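Local coordinates for protein cytochrome P450 (Picrophilus torridus, PDB 2RFB) that is a haem-thiolate cytochrome P450 that probably acts as a monooxygenase, inserting one atom of molecular oxygen into an organic substrate, at residues Ser116-Pro119 against Leu120-Trp124; Ser125-Ile129 against Gly130-Asp134; Tyr139-Asn142 against Arg143-Arg147; Leu173-Asp176 against Glu177-Tyr181. All blocks are in the same frame, centred on the assembly; numbering follows the deposited sequence.

All four contacts are local, and none is fully buried. Interactions 1 and 3, partly buried turns of helices 118-129 and 136-153, pack against each other through Leu123 with Val140 and Trp124 with Met144, tied by the Asp117-Arg147 salt bridge. Interaction 2 lies at the surface where the chain leaves helix 118-129; its Tyr127 also packs on Val140. Interaction 4, also at the surface, opens helix 175-206, about 20 Å centre to centre from interactions 1 and 2. Sulfur, ring and aliphatic packing marks interaction 1; interaction 2 sets a lysine chain over a tyrosine face beside weak polar bonds, interaction 3 an arginine chain alongside a tyrosine, and charged groups dominate interaction 4.

Interaction 1 (Ser116-Pro119 against Leu120-Trp124); sequences SDMP and LFKLW
The first turn of helix 118-129, helix F by its place in the P450 order, sets Met118 beside Phe121 in a Met-aromatic contact. Met118 SD lies 5.5 Å from the centroid of the Phe121 ring, and its closest ring atom is Phe121 CD2 at 4.4 Å. The sulfur comes in obliquely, 59° from the ring normal, as a loose neighbour of the ring. Phe121 holds its CG opposite the backbone N (chi1 178°), which carries the ring off the helix toward Ser108 and Leu111 of helix 101-111 and Ile186 of helix 175-206, while Ile113 touches both Met118 and Phe121. The Lys122 side chain, extended beyond CG, lies back along the turn, its CD 3.4 Å from Met118 O and its CE 4.2 Å from Met118 CG. The helix itself starts here with three regular i to i+4 bonds, beginning with Phe121 N to Asp117 O at 2.9 Å and followed by Lys122 N to Met118 O and Leu123 N to Pro119 O. Pro119, lacking an N-H, sits comfortably in such an opening turn. Just ahead of the helix, Asp117 is buried, and its OD2 makes a salt bridge with Arg147 NE of helix 136-153, whose Met144 packs on Leu120.

Interaction 2 (Ser125-Ile129 against Gly130-Asp134); sequences SDYII and GNKRD
Tyr127 lays its ring under Lys132 where helix 118-129 gives way to the loop leading to helix 136-153, the F-G region of the P450 fold. With chi1 at -76°, its CG stands opposite the carbonyl carbon and the ring reaches out to meet the returning chain. Beyond CB, the ring atom CG is 4.2 Å from Lys132 CB, and on one side CD2 passes near Lys132 O. Further along, Tyr127 CE2 meets Asp134 CB at 3.6 Å. Tyr127 CZ has Lys132 CD above it, and this methylene makes a CH-pi contact 4.1 Å from the ring centroid, offset toward the rim. At the tip, Tyr127 OH gives a weak, long hydrogen bond of 3.4 Å to Asp134 OD2, the same oxygen that takes a weak salt bridge from Lys132 NZ. A leucine in place of Tyr127 would probably cost Asp134 its hydroxyl partner and leave the Lys132 chain without a flat surface to lie on. The turn starts at Gly130, whose positive phi of 99° would push a CB into Ile129 O. Lys132 N then bonds back to Asp126 O at 3.1 Å. Nearby, Asn131 ND2 donates to Asp126 OD1 at 3.1 Å, coming in from above a carboxylate whose plane stands perpendicular to the amide.

Interaction 3 (Tyr139-Asn142 against Arg143-Arg147); sequences YVNN and RMVSR
This is a one-turn contact between side chains four residues apart, Tyr139 with Arg143, on the outward face of helix 136-153, the G helix by its place in the P450 order. The two side chains run alongside each other and point the same way. Arg143 CD rests 3.7 Å from Tyr139 CZ and 3.8 Å from Tyr139 CE2, a methylene against the far end of the ring. Arg143 NE lies 3.3 Å from Tyr139 OH, and the guanidinium and ring planes are inclined by 32°. The Tyr139 ring hangs opposite its own nitrogen (chi1 179°) and leans toward the next turn, where the Arg143 chain, extended from CG to NE, runs beside it. Both residues are exposed, and Tyr139 also touches a crystal neighbour, so packing in the crystal may have some say in its pose. Beneath them the backbone is regular helix, with Arg143 N bonded to Tyr139 O and Met144 N to Val140 O, the latter at 2.8 Å. Next in the ladder, Val145 N bonds to Asn141 O, and Val145 CG2 sits close on that same carbonyl oxygen at 3.2 Å. Ser146 N likewise donates to Asn142 O. The inward side of this turn is apolar: Val140 packs on Leu123 and Tyr127, and Met144 on Trp124, which joins the helix to helix 118-129 just before it in the chain, while Arg147 turns toward the start of that same helix, where its charge is matched by Asp117.

Interaction 4 (Leu173-Asp176 against Glu177-Tyr181); sequences LTMD and EKIKY
Asp176 and Lys180 form a salt bridge one turn apart at the start of helix 175-206, the long helix that runs past the haem in the P450 fold. Lys180 NZ meets Asp176 OD1 at 2.9 Å on the syn side, 15° out of the carboxylate plane, and makes a weaker bond of 3.0 Å to Asp176 OD2. Bends at chi2 (-54°) and chi4 curl the lysine chain back over the turn and bring NZ to the carboxylate. Were Lys180 shortened to an alanine, the Asp176 carboxylate would probably lose its positive mate and be free to turn. Ahead of it, Thr174 is the N-cap residue, and its N-H goes to Glu177 OE1 at 2.6 Å, nearly in line with the C-O bond. That is one half of a capping box; the Thr174 side chain makes no capping bond in return. Lys178, its chain extended, reaches back, and its NZ donates to Leu173 O at 3.1 Å from above the carbonyl plane, while Met175 SD packs 4.0 Å from Ile179 CD1. Further out, Arg171 forms a salt bridge to Glu177 OE2, the other oxygen of the capping carboxylate, which is likely to limit its rotation. Leu173 leans on Ile61 of helix 52-66, and Met175 and Lys178 both touch Phe152 of helix 136-153. With two acids in its first turn, Asp176 and Glu177, the helix carries negative charge where the N-terminal end of its dipole is positive, which would be expected to favour their ionised forms, the state in which they can pair with Lys180 and Arg171.

Interaction 1 (Ser116-Pro119 against Leu120-Trp124)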
# COMPACT_ATOMS: atom_id res chain seq x y z
N SER A 116 -12.84 -19.42 11.66
CA SER A 116 -13.23 -19.17 13.06
C SER A 116 -12.44 -18.06 13.79
O SER A 116 -12.75 -17.75 14.95
CB SER A 116 -13.17 -20.48 13.85
OG SER A 116 -11.90 -21.09 13.76
N ASP A 117 -11.44 -17.47 13.14
CA ASP A 117 -10.59 -16.47 13.77
C ASP A 117 -10.74 -15.14 13.10
O ASP A 117 -10.12 -14.15 13.48
CB ASP A 117 -9.13 -16.92 13.76
CG ASP A 117 -8.84 -17.91 14.86
OD1 ASP A 117 -9.59 -17.88 15.89
OD2 ASP A 117 -7.89 -18.72 14.69
N MET A 118 -11.60 -15.14 12.09
CA MET A 118 -11.85 -13.99 11.26
C MET A 118 -12.35 -12.77 12.05
O MET A 118 -11.79 -11.69 11.88
CB MET A 118 -12.81 -14.38 10.13
CG MET A 118 -12.47 -13.83 8.75
SD MET A 118 -10.71 -13.56 8.45
CE MET A 118 -10.23 -15.22 8.04
N PRO A 119 -13.36 -12.93 12.92
CA PRO A 119 -13.77 -11.72 13.68
C PRO A 119 -12.63 -11.06 14.49
O PRO A 119 -12.49 -9.82 14.46
CB PRO A 119 -14.91 -12.23 14.61
CG PRO A 119 -15.39 -13.50 13.99
CD PRO A 119 -14.22 -14.10 13.25
N LEU A 120 -11.82 -11.85 15.16
CA LEU A 120 -10.75 -11.32 15.97
C LEU A 120 -9.63 -10.75 15.10
O LEU A 120 -9.08 -9.67 15.40
CB LEU A 120 -10.21 -12.38 16.91
CG LEU A 120 -8.98 -12.00 17.73
CD1 LEU A 120 -9.36 -10.94 18.77
CD2 LEU A 120 -8.36 -13.23 18.37
N PHE A 121 -9.30 -11.46 14.02
CA PHE A 121 -8.31 -10.94 13.08
C PHE A 121 -8.69 -9.55 12.55
O PHE A 121 -7.84 -8.69 12.42
CB PHE A 121 -8.03 -11.93 11.94
CG PHE A 121 -7.05 -11.42 10.92
CD1 PHE A 121 -5.69 -11.49 11.16
CD2 PHE A 121 -7.50 -10.88 9.72
CE1 PHE A 121 -4.75 -11.02 10.24
CE2 PHE A 121 -6.58 -10.41 8.77
CZ PHE A 121 -5.20 -10.48 9.03
N LYS A 122 -9.96 -9.35 12.27
CA LYS A 122 -10.38 -8.06 11.75
C LYS A 122 -10.29 -6.95 12.82
O LYS A 122 -9.88 -5.83 12.52
CB LYS A 122 -11.81 -8.15 11.19
CG LYS A 122 -11.98 -8.98 9.90
CD LYS A 122 -13.44 -9.50 9.89
CE LYS A 122 -14.01 -9.90 8.50
NZ LYS A 122 -15.55 -10.00 8.55
N LEU A 123 -10.62 -7.27 14.07
CA LEU A 123 -10.46 -6.30 15.16
C LEU A 123 -8.96 -5.97 15.34
O LEU A 123 -8.56 -4.81 15.31
CB LEU A 123 -11.08 -6.84 16.44
CG LEU A 123 -11.54 -5.86 17.53
CD1 LEU A 123 -12.70 -4.98 17.08
CD2 LEU A 123 -11.94 -6.65 18.78
N TRP A 124 -8.13 -6.99 15.45
CA TRP A 124 -6.71 -6.80 15.56
C TRP A 124 -6.18 -6.01 14.39
O TRP A 124 -5.48 -5.01 14.55
CB TRP A 124 -6.02 -8.15 15.65
CG TRP A 124 -4.56 -8.11 15.87
CD1 TRP A 124 -3.90 -7.72 16.99
CD2 TRP A 124 -3.55 -8.53 14.94
NE1 TRP A 124 -2.55 -7.86 16.83
CE2 TRP A 124 -2.31 -8.37 15.59
CE3 TRP A 124 -3.59 -9.05 13.64
CZ2 TRP A 124 -1.11 -8.70 14.97
CZ3 TRP A 124 -2.42 -9.38 13.05
CH2 TRP A 124 -1.18 -9.19 13.71

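Interaction 2 (Ser125-Ile129 against Gly130-Asp134)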
# COMPACT_ATOMS: atom_id res chain seq x y z
N SER A 125 -6.50 -6.45 13.18
CA SER A 125 -6.12 -5.67 11.99
C SER A 125 -6.49 -4.14 12.08
O SER A 125 -5.66 -3.28 11.84
CB SER A 125 -6.70 -6.32 10.74
OG SER A 125 -6.65 -5.41 9.64
N ASP A 126 -7.71 -3.82 12.48
CA ASP A 126 -8.08 -2.41 12.70
C ASP A 126 -7.19 -1.66 13.71
O ASP A 126 -6.73 -0.54 13.43
CB ASP A 126 -9.52 -2.30 13.18
CG ASP A 126 -10.48 -1.95 12.07
OD1 ASP A 126 -10.04 -1.69 10.91
OD2 ASP A 126 -11.71 -1.95 12.39
N TYR A 127 -6.95 -2.25 14.86
CA TYR A 127 -6.01 -1.65 15.80
C TYR A 127 -4.62 -1.40 15.23
O TYR A 127 -3.97 -0.41 15.57
CB TYR A 127 -5.85 -2.54 17.03
CG TYR A 127 -7.01 -2.47 18.00
CD1 TYR A 127 -7.94 -3.49 18.06
CD2 TYR A 127 -7.16 -1.39 18.85
CE1 TYR A 127 -8.98 -3.46 18.96
CE2 TYR A 127 -8.22 -1.34 19.77
CZ TYR A 127 -9.12 -2.38 19.80
OH TYR A 127 -10.16 -2.33 20.67
N ILE A 128 -4.17 -2.30 14.37
CA ILE A 128 -2.74 -2.43 14.09
C ILE A 128 -2.38 -1.54 12.90
O ILE A 128 -1.32 -0.94 12.87
CB ILE A 128 -2.37 -3.98 13.94
CG1 ILE A 128 -1.77 -4.54 15.24
CG2 ILE A 128 -1.57 -4.35 12.69
CD1 ILE A 128 -0.43 -3.92 15.67
N ILE A 129 -3.30 -1.44 11.93
CA ILE A 129 -3.15 -0.52 10.83
C ILE A 129 -3.47 0.89 11.33
O ILE A 129 -3.21 1.87 10.64
CB ILE A 129 -4.05 -0.88 9.63
CG1 ILE A 129 -5.52 -0.49 9.86
CG2 ILE A 129 -3.94 -2.32 9.28
CD1 ILE A 129 -6.47 -0.86 8.71
N GLY A 130 -4.05 0.99 12.52
CA GLY A 130 -4.39 2.29 13.10
C GLY A 130 -5.83 2.79 12.97
O GLY A 130 -6.15 3.84 13.53
N ASN A 131 -6.70 2.06 12.27
CA ASN A 131 -8.13 2.38 12.13
C ASN A 131 -8.91 2.41 13.47
O ASN A 131 -10.01 2.96 13.53
CB ASN A 131 -8.76 1.36 11.19
CG ASN A 131 -9.86 1.95 10.28
OD1 ASN A 131 -10.11 3.18 10.25
ND2 ASN A 131 -10.51 1.07 9.50
N LYS A 132 -8.33 1.84 14.53
CA LYS A 132 -8.89 1.81 15.90
C LYS A 132 -7.81 2.12 16.94
O LYS A 132 -6.62 1.86 16.71
CB LYS A 132 -9.48 0.43 16.25
CG LYS A 132 -11.00 0.34 16.33
CD LYS A 132 -11.45 -0.51 17.53
CE LYS A 132 -12.96 -0.67 17.54
NZ LYS A 132 -13.54 -0.58 18.92
N ARG A 133 -8.24 2.64 18.10
CA ARG A 133 -7.35 2.92 19.25
C ARG A 133 -8.21 2.91 20.51
O ARG A 133 -9.25 3.57 20.54
CB ARG A 133 -6.63 4.26 19.07
CG ARG A 133 -7.58 5.44 18.86
CD ARG A 133 -7.25 6.33 17.61
NE ARG A 133 -8.25 7.42 17.45
CZ ARG A 133 -8.90 8.01 18.46
NH1 ARG A 133 -8.68 7.67 19.73
NH2 ARG A 133 -9.78 8.98 18.21
N ASP A 134 -7.79 2.16 21.53
CA ASP A 134 -8.65 1.86 22.69
C ASP A 134 -7.86 1.37 23.89
O ASP A 134 -6.65 1.18 23.83
CB ASP A 134 -9.63 0.73 22.36
CG ASP A 134 -10.97 1.21 21.84
OD1 ASP A 134 -11.13 2.41 21.54
OD2 ASP A 134 -11.88 0.36 21.72

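Interaction 3 (Tyr139-Asn142 against Arg143-Arg147)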
# COMPACT_ATOMS: atom_id res chain seq x y z
N TYR A 139 -5.55 -6.05 25.18
CA TYR A 139 -6.33 -7.27 25.25
C TYR A 139 -6.42 -7.97 23.90
O TYR A 139 -6.18 -9.15 23.80
CB TYR A 139 -7.73 -7.01 25.80
CG TYR A 139 -8.59 -8.25 25.89
CD1 TYR A 139 -8.31 -9.25 26.81
CD2 TYR A 139 -9.67 -8.43 25.04
CE1 TYR A 139 -9.09 -10.39 26.89
CE2 TYR A 139 -10.45 -9.56 25.10
CZ TYR A 139 -10.16 -10.53 26.03
OH TYR A 139 -10.93 -11.66 26.10
N VAL A 140 -6.75 -7.23 22.86
CA VAL A 140 -7.01 -7.81 21.57
C VAL A 140 -5.73 -8.30 20.92
O VAL A 140 -5.70 -9.40 20.35
CB VAL A 140 -7.80 -6.81 20.71
CG1 VAL A 140 -7.56 -7.00 19.24
CG2 VAL A 140 -9.28 -6.91 21.08
N ASN A 141 -4.66 -7.51 21.02
CA ASN A 141 -3.35 -7.93 20.57
C ASN A 141 -2.91 -9.21 21.29
O ASN A 141 -2.22 -10.05 20.70
CB ASN A 141 -2.35 -6.83 20.83
CG ASN A 141 -1.03 -7.05 20.12
OD1 ASN A 141 -0.01 -7.17 20.75
ND2 ASN A 141 -1.05 -7.08 18.80
N ASN A 142 -3.26 -9.37 22.55
CA ASN A 142 -2.73 -10.50 23.27
C ASN A 142 -3.50 -11.72 22.83
O ASN A 142 -2.93 -12.80 22.70
CB ASN A 142 -2.83 -10.31 24.78
CG ASN A 142 -1.68 -9.54 25.35
OD1 ASN A 142 -1.77 -8.98 26.43
ND2 ASN A 142 -0.57 -9.52 24.65
N ARG A 143 -4.79 -11.52 22.60
CA ARG A 143 -5.65 -12.55 22.10
C ARG A 143 -5.25 -12.97 20.70
O ARG A 143 -5.14 -14.16 20.45
CB ARG A 143 -7.09 -12.10 22.14
CG ARG A 143 -8.00 -13.12 22.85
CD ARG A 143 -9.37 -12.58 23.07
NE ARG A 143 -10.24 -13.62 23.58
CZ ARG A 143 -11.09 -14.34 22.85
NH1 ARG A 143 -11.23 -14.13 21.55
NH2 ARG A 143 -11.82 -15.27 23.45
N MET A 144 -5.00 -12.03 19.80
CA MET A 144 -4.66 -12.40 18.44
C MET A 144 -3.32 -13.15 18.33
O MET A 144 -3.20 -14.09 17.57
CB MET A 144 -4.63 -11.19 17.51
CG MET A 144 -4.58 -11.56 15.98
SD MET A 144 -5.90 -12.74 15.53
CE MET A 144 -4.94 -13.93 14.60
N VAL A 145 -2.33 -12.70 19.11
CA VAL A 145 -0.99 -13.25 19.08
C VAL A 145 -1.04 -14.66 19.62
O VAL A 145 -0.44 -15.58 19.10
CB VAL A 145 -0.02 -12.33 19.90
CG1 VAL A 145 1.22 -13.04 20.37
CG2 VAL A 145 0.35 -11.13 19.09
N SER A 146 -1.79 -14.83 20.67
CA SER A 146 -2.08 -16.16 21.13
C SER A 146 -2.61 -17.07 20.00
O SER A 146 -2.03 -18.11 19.73
CB SER A 146 -3.00 -16.11 22.31
OG SER A 146 -3.16 -17.42 22.81
N ARG A 147 -3.69 -16.69 19.31
CA ARG A 147 -4.19 -17.50 18.18
C ARG A 147 -3.12 -17.70 17.11
O ARG A 147 -2.98 -18.79 16.58
CB ARG A 147 -5.45 -16.91 17.54
CG ARG A 147 -6.77 -17.28 18.18
CD ARG A 147 -7.02 -18.81 18.31
NE ARG A 147 -6.79 -19.52 17.05
CZ ARG A 147 -6.52 -20.83 16.95
NH1 ARG A 147 -6.46 -21.61 18.05
NH2 ARG A 147 -6.33 -21.36 15.75

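Interaction 4 (Leu173-Asp176 against Glu177-Tyr181)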
# COMPACT_ATOMS: atom_id res chain seq x y z
N LEU A 173 14.02 -18.49 11.02
CA LEU A 173 13.29 -17.29 11.41
C LEU A 173 12.83 -17.33 12.87
O LEU A 173 12.26 -18.33 13.34
CB LEU A 173 12.09 -17.01 10.50
CG LEU A 173 12.22 -15.79 9.58
CD1 LEU A 173 13.47 -15.87 8.73
CD2 LEU A 173 11.01 -15.67 8.69
N THR A 174 13.11 -16.24 13.56
CA THR A 174 12.57 -15.94 14.88
C THR A 174 11.02 -15.83 14.86
O THR A 174 10.40 -15.59 13.82
CB THR A 174 13.31 -14.68 15.42
OG1 THR A 174 14.30 -15.08 16.37
CG2 THR A 174 12.40 -13.62 16.01
N MET A 175 10.39 -16.03 16.01
CA MET A 175 8.95 -15.92 16.12
C MET A 175 8.54 -14.45 16.12
O MET A 175 7.45 -14.13 15.66
CB MET A 175 8.45 -16.68 17.36
CG MET A 175 6.93 -16.74 17.57
SD MET A 175 5.87 -17.00 16.11
CE MET A 175 5.94 -18.78 15.96
N ASP A 176 9.40 -13.56 16.59
CA ASP A 176 9.15 -12.13 16.48
C ASP A 176 9.26 -11.66 15.03
O ASP A 176 8.65 -10.66 14.62
CB ASP A 176 10.09 -11.31 17.38
CG ASP A 176 9.76 -9.80 17.34
OD1 ASP A 176 8.60 -9.41 17.69
OD2 ASP A 176 10.63 -8.99 16.95
N GLU A 177 10.04 -12.39 14.25
CA GLU A 177 10.21 -12.05 12.86
C GLU A 177 9.03 -12.54 12.07
O GLU A 177 8.57 -11.85 11.17
CB GLU A 177 11.50 -12.64 12.30
CG GLU A 177 12.73 -11.84 12.66
CD GLU A 177 14.02 -12.67 12.62
OE1 GLU A 177 13.96 -13.94 12.57
OE2 GLU A 177 15.10 -12.04 12.66
N LYS A 178 8.51 -13.71 12.43
CA LYS A 178 7.35 -14.22 11.76
C LYS A 178 6.15 -13.28 12.00
O LYS A 178 5.42 -12.97 11.05
CB LYS A 178 7.05 -15.66 12.18
CG LYS A 178 8.03 -16.73 11.67
CD LYS A 178 7.98 -18.00 12.56
CE LYS A 178 9.04 -19.00 12.16
NZ LYS A 178 9.53 -19.87 13.29
N ILE A 179 5.93 -12.83 13.25
CA ILE A 179 4.79 -11.95 13.52
C ILE A 179 4.95 -10.64 12.77
O ILE A 179 4.01 -10.18 12.08
CB ILE A 179 4.61 -11.62 15.00
CG1 ILE A 179 4.70 -12.87 15.89
CG2 ILE A 179 3.32 -10.80 15.23
CD1 ILE A 179 3.53 -13.80 15.85
N LYS A 180 6.14 -10.04 12.90
CA LYS A 180 6.36 -8.75 12.28
C LYS A 180 6.18 -8.85 10.77
O LYS A 180 5.64 -7.91 10.15
CB LYS A 180 7.74 -8.16 12.64
CG LYS A 180 7.97 -7.86 14.12
CD LYS A 180 6.89 -6.97 14.75
CE LYS A 180 7.18 -6.68 16.24
NZ LYS A 180 8.66 -6.79 16.56
N TYR A 181 6.58 -9.98 10.18
CA TYR A 181 6.46 -10.21 8.72
C TYR A 181 5.01 -10.10 8.31
O TYR A 181 4.66 -9.35 7.40
CB TYR A 181 7.00 -11.62 8.34
CG TYR A 181 7.46 -11.80 6.88
CD1 TYR A 181 8.82 -12.01 6.58
CD2 TYR A 181 6.55 -11.80 5.83
CE1 TYR A 181 9.24 -12.19 5.26
CE2 TYR A 181 6.97 -11.99 4.49
CZ TYR A 181 8.30 -12.18 4.22
OH TYR A 181 8.69 -12.36 2.91